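Local coordinates for type VI secretion system-associated protein TagF (Pseudomonas aeruginosa PAO1, PDB 2QNU) that is of unknown biochemical activity but is probably associated with the type VI secretion system of Pseudomonas aeruginosa, at residues B[28-33]-B[85-90]; B[49-54]-B[188-193]; B[59-64]-B[182-187]. One frame throughout, in Å; residues are numbered along the deposited sequence.

In the fold
Interaction 3 pairs two neighbouring strands of one antiparallel sheet, about 4 Å from the centre of the chain; interactions 1 and 2 lie around it, their centres about 15 and 16 Å from its own. Interaction 1 sets helix 23-44 against the start of strand 89-95 in the same sheet and meets interaction 3 through aromatic side chains, Trp32 CH2 standing 3.5 Å from Trp183 CH2. Interaction 2 lies at the surface, where the turn after strand 180-185 reaches helix 48-53. Its Tyr52 OH comes within 3.2 Å of Phe87 C in interaction 1. The acetate, probably from the crystallisation liquor, sits on His182 of interaction 3 and marks no known active site.

Interaction 1 of 3, residues B[28-33]-B[85-90]; sequences PWDAWL and RYFPLT
Phe87 pushes the far end of its ring against Leu33 and the carboxylate of Asp30, two neighbours on the same side of helix 23-44. CG is anti to the backbone N (chi1 -156°), and the ring beyond it extends to the helix, where Leu33 meets it at two points: CB lies 3.7 Å from Phe87 CZ, and CD1 the same distance from Phe87 CE2. Asp30 OD1 comes within 3.8 Å of Phe87 CZ, its carboxylate plane turned by 27° from the ring. That oxygen is already held by a hydrogen bond to Tyr7 OH, while Phe16 meets the Phe87 ring edge-to-face. The next residue, Pro88, lays its CD over the rim of one face of Phe87 and offers CG to the helix, 4.1 Å from Leu33 CD2. Leu33 therefore spreads its two methyls over successive residues, CD1 on the aromatic ring and CD2 on the proline, which slides past it in the opposite direction. The principle is that of a helix laid against a sheet: helix 23-44 packs on the antiparallel sheet where the loop becomes strand 89-95, a strand lying between 4-7 and 71-77. Pro88 is buried, and also touches Tyr52 of helix 48-53 and Val76 of strand 71-77. Thr90 makes the one hydrogen bond between the two segments. Its OG1, anti to the carbonyl carbon (chi1 -54°), accepts a hydrogen bond of 3.1 Å from Trp29 NE1, close to the indole plane although bent at the hydrogen. The methyl CG2 packs 3.7 Å from Trp29 CZ2, giving the rim of the indole an apolar neighbour beside the polar one. Trp32 CE3 and Leu33 CG lie over the rim of one face of that indole, and Phe25 stacks on Trp29 as well.

Interaction 2 of 3, residues B[49-54]-B[188-193]; sequences LDAYLT and SARISA
Arg190 reaches across to the last turn of helix 48-53 and lays a single guanidinium nitrogen against Ala51: NH2 is 3.2 Å from Ala51 CA and 3.5 Å from Ala51 CB. The side chain does not run straight to get there. CG leaves the backbone anti to the carbonyl carbon, and the chain is bent at chi2 (-135°) and chi3 (-102°) on its way to the guanidinium, whose NH2 alone comes up against Ala51. No hydrogen bond joins the two segments. The nearby acid does not grip the arginine either, since Asp50 OD2 remains 6.8 Å from Arg190 NH2, though its negative charge may still favour the guanidinium there. Thr54, the first residue to leave helical geometry, gives the second surface. Its OG1 turns back to Asp50 O with a hydrogen bond of 2.9 Å lying in the carbonyl plane. Asp50 O thus accepts from both the hydroxyl and, weakly, the amide of Thr54 at the end of the helix. The carbonyl O of Thr54 is directed at the other segment, 3.6 Å from Ser188 CB. Ser188 meets that oxygen with its CB, while OG is engaged within its own loop: it accepts from Arg190 N at 3.0 Å and from Ile191 N at 3.1 Å. Two N-H groups converging on one hydroxyl oxygen help fix the backbone from which the arginine departs. Leu211 and Thr212 also pack on Ala51, while Ser192 O is bonded to Arg159 of the second subunit. Serine accepting from the amides two and three residues on meets the definitions of the ST turn and the ST motif, here in the connection between the antiparallel strands 180-185 and 194-199.

Interaction 3 of 3, residues B[59-64]-B[182-187]; sequences RFAIAP and HWWGRG. With ACT (acetate ion), chain F.
Arg59 sets its CB on one face of the flat Trp184 indole, 3.7 Å above the plane and over the centre of the six-membered ring, a CH-pi contact. Trp184 CG stands in the crowded position between the backbone N and the carbonyl carbon (chi1 71°), and the indole beyond it lies against Arg59; the far rim carries on to Ala61, whose CB is 4.2 Å from Trp184 CZ3. The guanidinium of Arg59 stands almost perpendicular to the indole, and one water accepts from Trp184 NE1 and, weakly, from Arg59 NH1. Further out, Arg59 NH2 comes 3.4 Å over the rim of the Arg186 guanidinium, two like charges whose repulsion is probably eased by Glu116, which makes a salt bridge to each; Glu113 is a second partner of Arg186. On the other side of the sheet the fit is repeated in different form. Phe60 CB presses on one face of Trp183, 3.5 Å from CE3, while the two rings meet obliquely with planes at 44°. Ile62 CD1 fills in beside Trp183 CH2, at 4.1 Å. His182, on the face of Arg59 and Ala61, donates from NE2 to acetate OXT in a short bond of 2.6 Å, nearly straight at 173°; a water links its ND1 to Ala61 O. Beneath these side chains run four backbone bonds, Arg59 exchanging two with Trp184 and Ala61 two with His182, with Phe60 and Trp183 forming the non-hydrogen-bonded pair between them. This is regular antiparallel pairing of strands 58-62 and 180-185 inside the sheet: the face of Phe60 and Trp183 packs on Trp29 and Trp32 of helix 23-44, and the other meets helix 101-105, Phe112 and, at His182 and Trp184, the second subunit.

Interaction 1 of 3, residues B[28-33]-B[85-90]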
loop_
_atom_site.group_PDB
_atom_site.type_symbol
_atom_site.label_atom_id
_atom_site.label_comp_id
_atom_site.label_asym_id
_atom_site.label_seq_id
_atom_site.Cartn_x
_atom_site.Cartn_y
_atom_site.Cartn_z
ATOM N N PRO B 28 2.859 15.503 -21.507
ATOM C CA PRO B 28 2.257 14.187 -21.252
ATOM C C PRO B 28 0.819 14.196 -20.698
ATOM O O PRO B 28 0.026 13.278 -20.936
ATOM C CB PRO B 28 3.231 13.542 -20.218
ATOM C CG PRO B 28 3.944 14.708 -19.588
ATOM C CD PRO B 28 4.072 15.719 -20.683
ATOM N N TRP B 29 0.505 15.176 -19.877
ATOM C CA TRP B 29 -0.822 15.208 -19.272
ATOM C C TRP B 29 -1.856 15.407 -20.396
ATOM O O TRP B 29 -2.801 14.642 -20.486
ATOM C CB TRP B 29 -0.914 16.311 -18.234
ATOM C CG TRP B 29 -2.269 16.465 -17.646
ATOM C CD1 TRP B 29 -3.130 17.534 -17.848
ATOM C CD2 TRP B 29 -2.940 15.573 -16.770
ATOM N NE1 TRP B 29 -4.274 17.329 -17.159
ATOM C CE2 TRP B 29 -4.197 16.130 -16.493
ATOM C CE3 TRP B 29 -2.628 14.322 -16.235
ATOM C CZ2 TRP B 29 -5.144 15.495 -15.664
ATOM C CZ3 TRP B 29 -3.546 13.693 -15.400
ATOM C CH2 TRP B 29 -4.793 14.287 -15.109
ATOM N N ASP B 30 -1.615 16.387 -21.254
ATOM C CA ASP B 30 -2.413 16.623 -22.462
ATOM C C ASP B 30 -2.566 15.394 -23.378
ATOM O O ASP B 30 -3.659 15.072 -23.778
ATOM C CB ASP B 30 -1.800 17.752 -23.288
ATOM C CG ASP B 30 -2.562 18.026 -24.602
ATOM O OD1 ASP B 30 -3.580 18.828 -24.596
ATOM O OD2 ASP B 30 -2.153 17.491 -25.650
ATOM N N ALA B 31 -1.448 14.700 -23.661
ATOM C CA ALA B 31 -1.460 13.554 -24.565
ATOM C C ALA B 31 -2.255 12.440 -23.930
ATOM O O ALA B 31 -3.002 11.716 -24.587
ATOM C CB ALA B 31 -0.056 13.129 -24.846
ATOM N N TRP B 32 -2.123 12.304 -22.623
ATOM C CA TRP B 32 -2.862 11.266 -21.948
ATOM C C TRP B 32 -4.365 11.614 -21.955
ATOM O O TRP B 32 -5.165 10.736 -22.175
ATOM C CB TRP B 32 -2.352 10.980 -20.497
ATOM C CG TRP B 32 -3.273 10.024 -19.713
ATOM C CD1 TRP B 32 -3.384 8.672 -19.848
ATOM C CD2 TRP B 32 -4.282 10.418 -18.779
ATOM N NE1 TRP B 32 -4.376 8.182 -19.033
ATOM C CE2 TRP B 32 -4.947 9.251 -18.367
ATOM C CE3 TRP B 32 -4.703 11.655 -18.293
ATOM C CZ2 TRP B 32 -5.977 9.274 -17.434
ATOM C CZ3 TRP B 32 -5.732 11.697 -17.352
ATOM C CH2 TRP B 32 -6.367 10.522 -16.937
ATOM N N LEU B 33 -4.763 12.855 -21.677
ATOM C CA LEU B 33 -6.218 13.200 -21.731
ATOM C C LEU B 33 -6.769 13.058 -23.112
ATOM O O LEU B 33 -7.805 12.466 -23.287
ATOM C CB LEU B 33 -6.487 14.648 -21.303
ATOM C CG LEU B 33 -6.352 14.890 -19.835
ATOM C CD1 LEU B 33 -6.345 16.382 -19.595
ATOM C CD2 LEU B 33 -7.449 14.233 -19.085
ATOM N N ARG B 85 -16.077 23.603 -27.678
ATOM C CA ARG B 85 -15.281 22.380 -27.799
ATOM C C ARG B 85 -14.980 21.805 -26.411
ATOM O O ARG B 85 -14.802 22.567 -25.452
ATOM C CB ARG B 85 -14.029 22.687 -28.604
ATOM C CG ARG B 85 -14.382 23.322 -29.948
ATOM C CD ARG B 85 -13.208 23.971 -30.679
ATOM N NE ARG B 85 -12.528 24.993 -29.891
ATOM C CZ ARG B 85 -11.529 25.735 -30.352
ATOM N NH1 ARG B 85 -11.118 25.634 -31.614
ATOM N NH2 ARG B 85 -10.927 26.591 -29.555
ATOM N N TYR B 86 -14.991 20.473 -26.293
ATOM C CA TYR B 86 -14.838 19.765 -25.005
ATOM C C TYR B 86 -13.394 19.377 -24.633
ATOM O O TYR B 86 -12.697 18.729 -25.409
ATOM C CB TYR B 86 -15.747 18.531 -25.011
ATOM C CG TYR B 86 -17.180 18.925 -25.208
ATOM C CD1 TYR B 86 -17.864 19.558 -24.173
ATOM C CD2 TYR B 86 -17.839 18.732 -26.444
ATOM C CE1 TYR B 86 -19.157 19.967 -24.314
ATOM C CE2 TYR B 86 -19.135 19.140 -26.606
ATOM C CZ TYR B 86 -19.800 19.763 -25.529
ATOM O OH TYR B 86 -21.091 20.209 -25.605
ATOM N N PHE B 87 -12.940 19.781 -23.438
ATOM C CA PHE B 87 -11.711 19.283 -22.852
ATOM C C PHE B 87 -11.720 19.503 -21.362
ATOM O O PHE B 87 -12.202 20.535 -20.907
ATOM C CB PHE B 87 -10.502 20.011 -23.432
ATOM C CG PHE B 87 -9.266 19.242 -23.340
ATOM C CD1 PHE B 87 -8.998 18.214 -24.269
ATOM C CD2 PHE B 87 -8.316 19.500 -22.313
ATOM C CE1 PHE B 87 -7.829 17.505 -24.183
ATOM C CE2 PHE B 87 -7.153 18.791 -22.252
ATOM C CZ PHE B 87 -6.915 17.788 -23.175
ATOM N N PRO B 88 -11.220 18.526 -20.564
ATOM C CA PRO B 88 -11.224 18.743 -19.116
ATOM C C PRO B 88 -10.431 19.949 -18.651
ATOM O O PRO B 88 -9.595 20.463 -19.352
ATOM C CB PRO B 88 -10.586 17.462 -18.574
ATOM C CG PRO B 88 -10.921 16.456 -19.529
ATOM C CD PRO B 88 -10.850 17.142 -20.890
ATOM N N LEU B 89 -10.726 20.381 -17.447
ATOM C CA LEU B 89 -9.942 21.445 -16.781
ATOM C C LEU B 89 -9.323 20.808 -15.554
ATOM O O LEU B 89 -9.990 20.158 -14.749
ATOM C CB LEU B 89 -10.859 22.577 -16.337
ATOM C CG LEU B 89 -10.240 23.757 -15.536
ATOM C CD1 LEU B 89 -9.256 24.502 -16.384
ATOM C CD2 LEU B 89 -11.347 24.679 -15.151
ATOM N N THR B 90 -8.041 21.012 -15.400
ATOM C CA THR B 90 -7.324 20.401 -14.317
ATOM C C THR B 90 -6.659 21.481 -13.529
ATOM O O THR B 90 -6.083 22.354 -14.116
ATOM C CB THR B 90 -6.208 19.436 -14.890
ATOM O OG1 THR B 90 -6.808 18.521 -15.785
ATOM C CG2 THR B 90 -5.522 18.666 -13.789
#

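Interaction 2 of 3, residues B[49-54]-B[188-193]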
loop_
_atom_site.group_PDB
_atom_site.type_symbol
_atom_site.label_atom_id
_atom_site.label_comp_id
_atom_site.label_asym_id
_atom_site.label_seq_id
_atom_site.Cartn_x
_atom_site.Cartn_y
_atom_site.Cartn_z
ATOM N N LEU B 49 -21.428 12.240 -24.885
ATOM C CA LEU B 49 -21.548 13.609 -24.393
ATOM C C LEU B 49 -22.338 13.707 -23.088
ATOM O O LEU B 49 -21.943 14.406 -22.154
ATOM C CB LEU B 49 -22.108 14.509 -25.468
ATOM C CG LEU B 49 -22.331 15.945 -25.058
ATOM C CD1 LEU B 49 -21.042 16.666 -24.725
ATOM C CD2 LEU B 49 -23.098 16.655 -26.182
ATOM N N ASP B 50 -23.372 12.897 -23.000
ATOM C CA ASP B 50 -24.163 12.753 -21.786
ATOM C C ASP B 50 -23.385 12.217 -20.617
ATOM O O ASP B 50 -23.507 12.713 -19.471
ATOM C CB ASP B 50 -25.324 11.794 -22.070
ATOM C CG ASP B 50 -26.369 12.401 -23.060
ATOM O OD1 ASP B 50 -26.233 13.590 -23.479
ATOM O OD2 ASP B 50 -27.313 11.664 -23.459
ATOM N N ALA B 51 -22.593 11.188 -20.891
ATOM C CA ALA B 51 -21.681 10.618 -19.853
ATOM C C ALA B 51 -20.653 11.624 -19.338
ATOM O O ALA B 51 -20.474 11.786 -18.108
ATOM C CB ALA B 51 -20.964 9.383 -20.441
ATOM N N TYR B 52 -19.968 12.265 -20.274
ATOM C CA TYR B 52 -18.931 13.257 -20.023
ATOM C C TYR B 52 -19.441 14.433 -19.156
ATOM O O TYR B 52 -18.824 14.809 -18.138
ATOM C CB TYR B 52 -18.404 13.796 -21.344
ATOM C CG TYR B 52 -17.345 14.933 -21.257
ATOM C CD1 TYR B 52 -17.673 16.266 -21.586
ATOM C CD2 TYR B 52 -16.017 14.676 -20.880
ATOM C CE1 TYR B 52 -16.724 17.307 -21.548
ATOM C CE2 TYR B 52 -15.067 15.712 -20.834
ATOM C CZ TYR B 52 -15.423 17.016 -21.177
ATOM O OH TYR B 52 -14.496 18.005 -21.173
ATOM N N LEU B 53 -20.549 15.004 -19.597
ATOM C CA LEU B 53 -21.154 16.206 -18.950
ATOM C C LEU B 53 -21.579 15.978 -17.540
ATOM O O LEU B 53 -21.517 16.906 -16.730
ATOM C CB LEU B 53 -22.364 16.601 -19.728
ATOM C CG LEU B 53 -22.216 17.658 -20.792
ATOM C CD1 LEU B 53 -20.872 17.966 -21.310
ATOM C CD2 LEU B 53 -23.185 17.301 -21.901
ATOM N N THR B 54 -21.989 14.759 -17.210
ATOM C CA THR B 54 -22.437 14.504 -15.859
ATOM C C THR B 54 -21.492 13.661 -15.028
ATOM O O THR B 54 -21.916 13.121 -13.995
ATOM C CB THR B 54 -23.757 13.764 -15.885
ATOM O OG1 THR B 54 -23.565 12.544 -16.619
ATOM C CG2 THR B 54 -24.847 14.630 -16.553
ATOM N N SER B 188 -20.991 10.675 -8.658
ATOM C CA SER B 188 -22.084 11.327 -9.369
ATOM C C SER B 188 -23.319 10.445 -9.157
ATOM O O SER B 188 -23.218 9.340 -8.581
ATOM C CB SER B 188 -21.787 11.395 -10.871
ATOM O OG SER B 188 -21.737 10.054 -11.408
ATOM N N ALA B 189 -24.481 10.903 -9.606
ATOM C CA ALA B 189 -25.618 10.016 -9.670
ATOM C C ALA B 189 -25.266 8.608 -10.256
ATOM O O ALA B 189 -25.836 7.613 -9.841
ATOM C CB ALA B 189 -26.702 10.653 -10.522
ATOM N N ARG B 190 -24.315 8.521 -11.170
ATOM C CA ARG B 190 -24.030 7.239 -11.837
ATOM C C ARG B 190 -22.838 6.411 -11.292
ATOM O O ARG B 190 -22.783 5.202 -11.485
ATOM C CB ARG B 190 -23.801 7.491 -13.330
ATOM C CG ARG B 190 -24.925 8.239 -13.964
ATOM C CD ARG B 190 -25.331 7.604 -15.315
ATOM N NE ARG B 190 -24.817 8.327 -16.494
ATOM C CZ ARG B 190 -24.101 7.802 -17.500
ATOM N NH1 ARG B 190 -23.730 6.510 -17.521
ATOM N NH2 ARG B 190 -23.748 8.601 -18.501
ATOM N N ILE B 191 -21.909 7.054 -10.627
ATOM C CA ILE B 191 -20.710 6.408 -10.112
ATOM C C ILE B 191 -20.657 6.659 -8.614
ATOM O O ILE B 191 -20.655 7.834 -8.171
ATOM C CB ILE B 191 -19.507 7.030 -10.811
ATOM C CG1 ILE B 191 -19.691 6.972 -12.335
ATOM C CG2 ILE B 191 -18.266 6.373 -10.403
ATOM C CD1 ILE B 191 -18.457 7.425 -13.112
ATOM N N SER B 192 -20.648 5.596 -7.814
ATOM C CA SER B 192 -20.489 5.774 -6.338
ATOM C C SER B 192 -19.158 6.357 -5.974
ATOM O O SER B 192 -18.134 6.049 -6.625
ATOM C CB SER B 192 -20.606 4.459 -5.591
ATOM O OG SER B 192 -21.940 4.010 -5.722
ATOM N N ALA B 193 -19.162 7.138 -4.897
ATOM C CA ALA B 193 -17.958 7.608 -4.258
ATOM C C ALA B 193 -17.071 6.417 -3.944
ATOM O O ALA B 193 -17.550 5.343 -3.517
ATOM C CB ALA B 193 -18.288 8.353 -2.962
#

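Interaction 3 of 3, residues B[59-64]-B[182-187]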
loop_
_atom_site.group_PDB
_atom_site.type_symbol
_atom_site.label_atom_id
_atom_site.label_comp_id
_atom_site.label_asym_id
_atom_site.label_seq_id
_atom_site.Cartn_x
_atom_site.Cartn_y
_atom_site.Cartn_z
ATOM N N ARG B 59 -10.391 13.663 -7.999
ATOM C CA ARG B 59 -9.176 14.009 -7.275
ATOM C C ARG B 59 -8.148 12.899 -7.616
ATOM O O ARG B 59 -8.532 11.779 -7.814
ATOM C CB ARG B 59 -9.470 13.943 -5.803
ATOM C CG ARG B 59 -10.609 14.821 -5.375
ATOM C CD ARG B 59 -11.110 14.510 -4.003
ATOM N NE ARG B 59 -12.318 15.302 -3.697
ATOM C CZ ARG B 59 -12.953 15.282 -2.526
ATOM N NH1 ARG B 59 -12.463 14.595 -1.508
ATOM N NH2 ARG B 59 -14.037 16.007 -2.341
ATOM N N PHE B 60 -6.880 13.256 -7.731
ATOM C CA PHE B 60 -5.877 12.300 -8.046
ATOM C C PHE B 60 -4.527 12.557 -7.372
ATOM O O PHE B 60 -4.174 13.673 -7.035
ATOM C CB PHE B 60 -5.684 12.234 -9.564
ATOM C CG PHE B 60 -5.214 13.530 -10.179
ATOM C CD1 PHE B 60 -3.860 13.864 -10.216
ATOM C CD2 PHE B 60 -6.123 14.396 -10.769
ATOM C CE1 PHE B 60 -3.442 15.045 -10.799
ATOM C CE2 PHE B 60 -5.731 15.577 -11.331
ATOM C CZ PHE B 60 -4.416 15.927 -11.361
ATOM N N ALA B 61 -3.781 11.461 -7.243
ATOM C CA ALA B 61 -2.369 11.485 -6.929
ATOM C C ALA B 61 -1.627 10.484 -7.810
ATOM O O ALA B 61 -1.963 9.287 -7.872
ATOM C CB ALA B 61 -2.186 11.157 -5.520
ATOM N N ILE B 62 -0.671 11.021 -8.533
ATOM C CA ILE B 62 0.101 10.319 -9.541
ATOM C C ILE B 62 1.584 10.249 -9.158
ATOM O O ILE B 62 2.219 11.247 -8.865
ATOM C CB ILE B 62 -0.078 10.995 -10.849
ATOM C CG1 ILE B 62 -1.615 10.902 -11.198
ATOM C CG2 ILE B 62 0.845 10.387 -11.927
ATOM C CD1 ILE B 62 -2.009 11.708 -12.374
ATOM N N ALA B 63 2.119 9.039 -9.191
ATOM C CA ALA B 63 3.564 8.806 -8.880
ATOM C C ALA B 63 4.522 9.551 -9.806
ATOM O O ALA B 63 4.193 9.856 -10.972
ATOM C CB ALA B 63 3.876 7.309 -8.922
ATOM N N PRO B 64 5.739 9.820 -9.309
ATOM C CA PRO B 64 6.784 10.400 -10.147
ATOM C C PRO B 64 7.116 9.522 -11.322
ATOM O O PRO B 64 7.077 8.312 -11.206
ATOM C CB PRO B 64 8.013 10.471 -9.217
ATOM C CG PRO B 64 7.434 10.487 -7.822
ATOM C CD PRO B 64 6.211 9.568 -7.937
ATOM N N HIS B 182 -3.813 7.082 -8.332
ATOM C CA HIS B 182 -5.006 6.944 -7.520
ATOM C C HIS B 182 -5.976 8.089 -7.906
ATOM O O HIS B 182 -5.562 9.226 -8.165
ATOM C CB HIS B 182 -4.696 7.023 -6.025
ATOM C CG HIS B 182 -4.073 5.770 -5.462
ATOM N ND1 HIS B 182 -2.721 5.524 -5.487
ATOM C CD2 HIS B 182 -4.648 4.672 -4.919
ATOM C CE1 HIS B 182 -2.488 4.327 -4.971
ATOM N NE2 HIS B 182 -3.644 3.794 -4.595
ATOM N N TRP B 183 -7.246 7.755 -7.914
ATOM C CA TRP B 183 -8.317 8.635 -8.400
ATOM C C TRP B 183 -9.471 8.395 -7.469
ATOM O O TRP B 183 -9.805 7.214 -7.206
ATOM C CB TRP B 183 -8.705 8.207 -9.790
ATOM C CG TRP B 183 -7.578 8.115 -10.711
ATOM C CD1 TRP B 183 -6.750 6.996 -10.908
ATOM C CD2 TRP B 183 -7.123 9.110 -11.610
ATOM N NE1 TRP B 183 -5.814 7.283 -11.868
ATOM C CE2 TRP B 183 -6.004 8.565 -12.310
ATOM C CE3 TRP B 183 -7.540 10.431 -11.907
ATOM C CZ2 TRP B 183 -5.303 9.290 -13.257
ATOM C CZ3 TRP B 183 -6.841 11.150 -12.837
ATOM C CH2 TRP B 183 -5.754 10.578 -13.539
ATOM N N TRP B 184 -9.996 9.465 -6.856
ATOM C CA TRP B 184 -11.083 9.298 -5.894
ATOM C C TRP B 184 -11.971 10.540 -5.876
ATOM O O TRP B 184 -11.619 11.563 -6.445
ATOM C CB TRP B 184 -10.581 8.987 -4.505
ATOM C CG TRP B 184 -9.905 10.130 -3.790
ATOM C CD1 TRP B 184 -10.441 10.887 -2.835
ATOM C CD2 TRP B 184 -8.555 10.591 -3.975
ATOM N NE1 TRP B 184 -9.523 11.846 -2.397
ATOM C CE2 TRP B 184 -8.363 11.674 -3.111
ATOM C CE3 TRP B 184 -7.494 10.204 -4.809
ATOM C CZ2 TRP B 184 -7.188 12.346 -3.048
ATOM C CZ3 TRP B 184 -6.320 10.887 -4.736
ATOM C CH2 TRP B 184 -6.172 11.952 -3.876
ATOM N N GLY B 185 -13.111 10.435 -5.203
ATOM C CA GLY B 185 -13.954 11.585 -5.005
ATOM C C GLY B 185 -15.379 11.249 -4.654
ATOM O O GLY B 185 -15.669 10.123 -4.251
ATOM N N ARG B 186 -16.251 12.264 -4.780
ATOM C CA ARG B 186 -17.671 12.158 -4.327
ATOM C C ARG B 186 -18.541 11.374 -5.298
ATOM O O ARG B 186 -19.610 10.898 -4.935
ATOM C CB ARG B 186 -18.304 13.530 -4.132
ATOM C CG ARG B 186 -17.589 14.410 -3.179
ATOM C CD ARG B 186 -18.297 15.807 -2.964
ATOM N NE ARG B 186 -18.012 16.238 -1.605
ATOM C CZ ARG B 186 -17.246 17.259 -1.275
ATOM N NH1 ARG B 186 -16.721 18.093 -2.173
ATOM N NH2 ARG B 186 -17.065 17.490 -0.020
ATOM N N GLY B 187 -18.068 11.169 -6.513
ATOM C CA GLY B 187 -18.895 10.445 -7.485
ATOM C C GLY B 187 -19.948 11.315 -8.150
ATOM O O GLY B 187 -19.800 12.527 -8.224
HETATM C C ACT F . -5.378 1.337 -3.445
HETATM O O ACT F . -6.140 2.072 -4.165
HETATM O OXT ACT F . -4.115 1.590 -3.376
HETATM C CH3 ACT F . -5.964 0.205 -2.748
HETATM O O HOH W 1 -9.672 14.063 -0.537
HETATM O O HOH W 2 -0.690 7.204 -6.517
#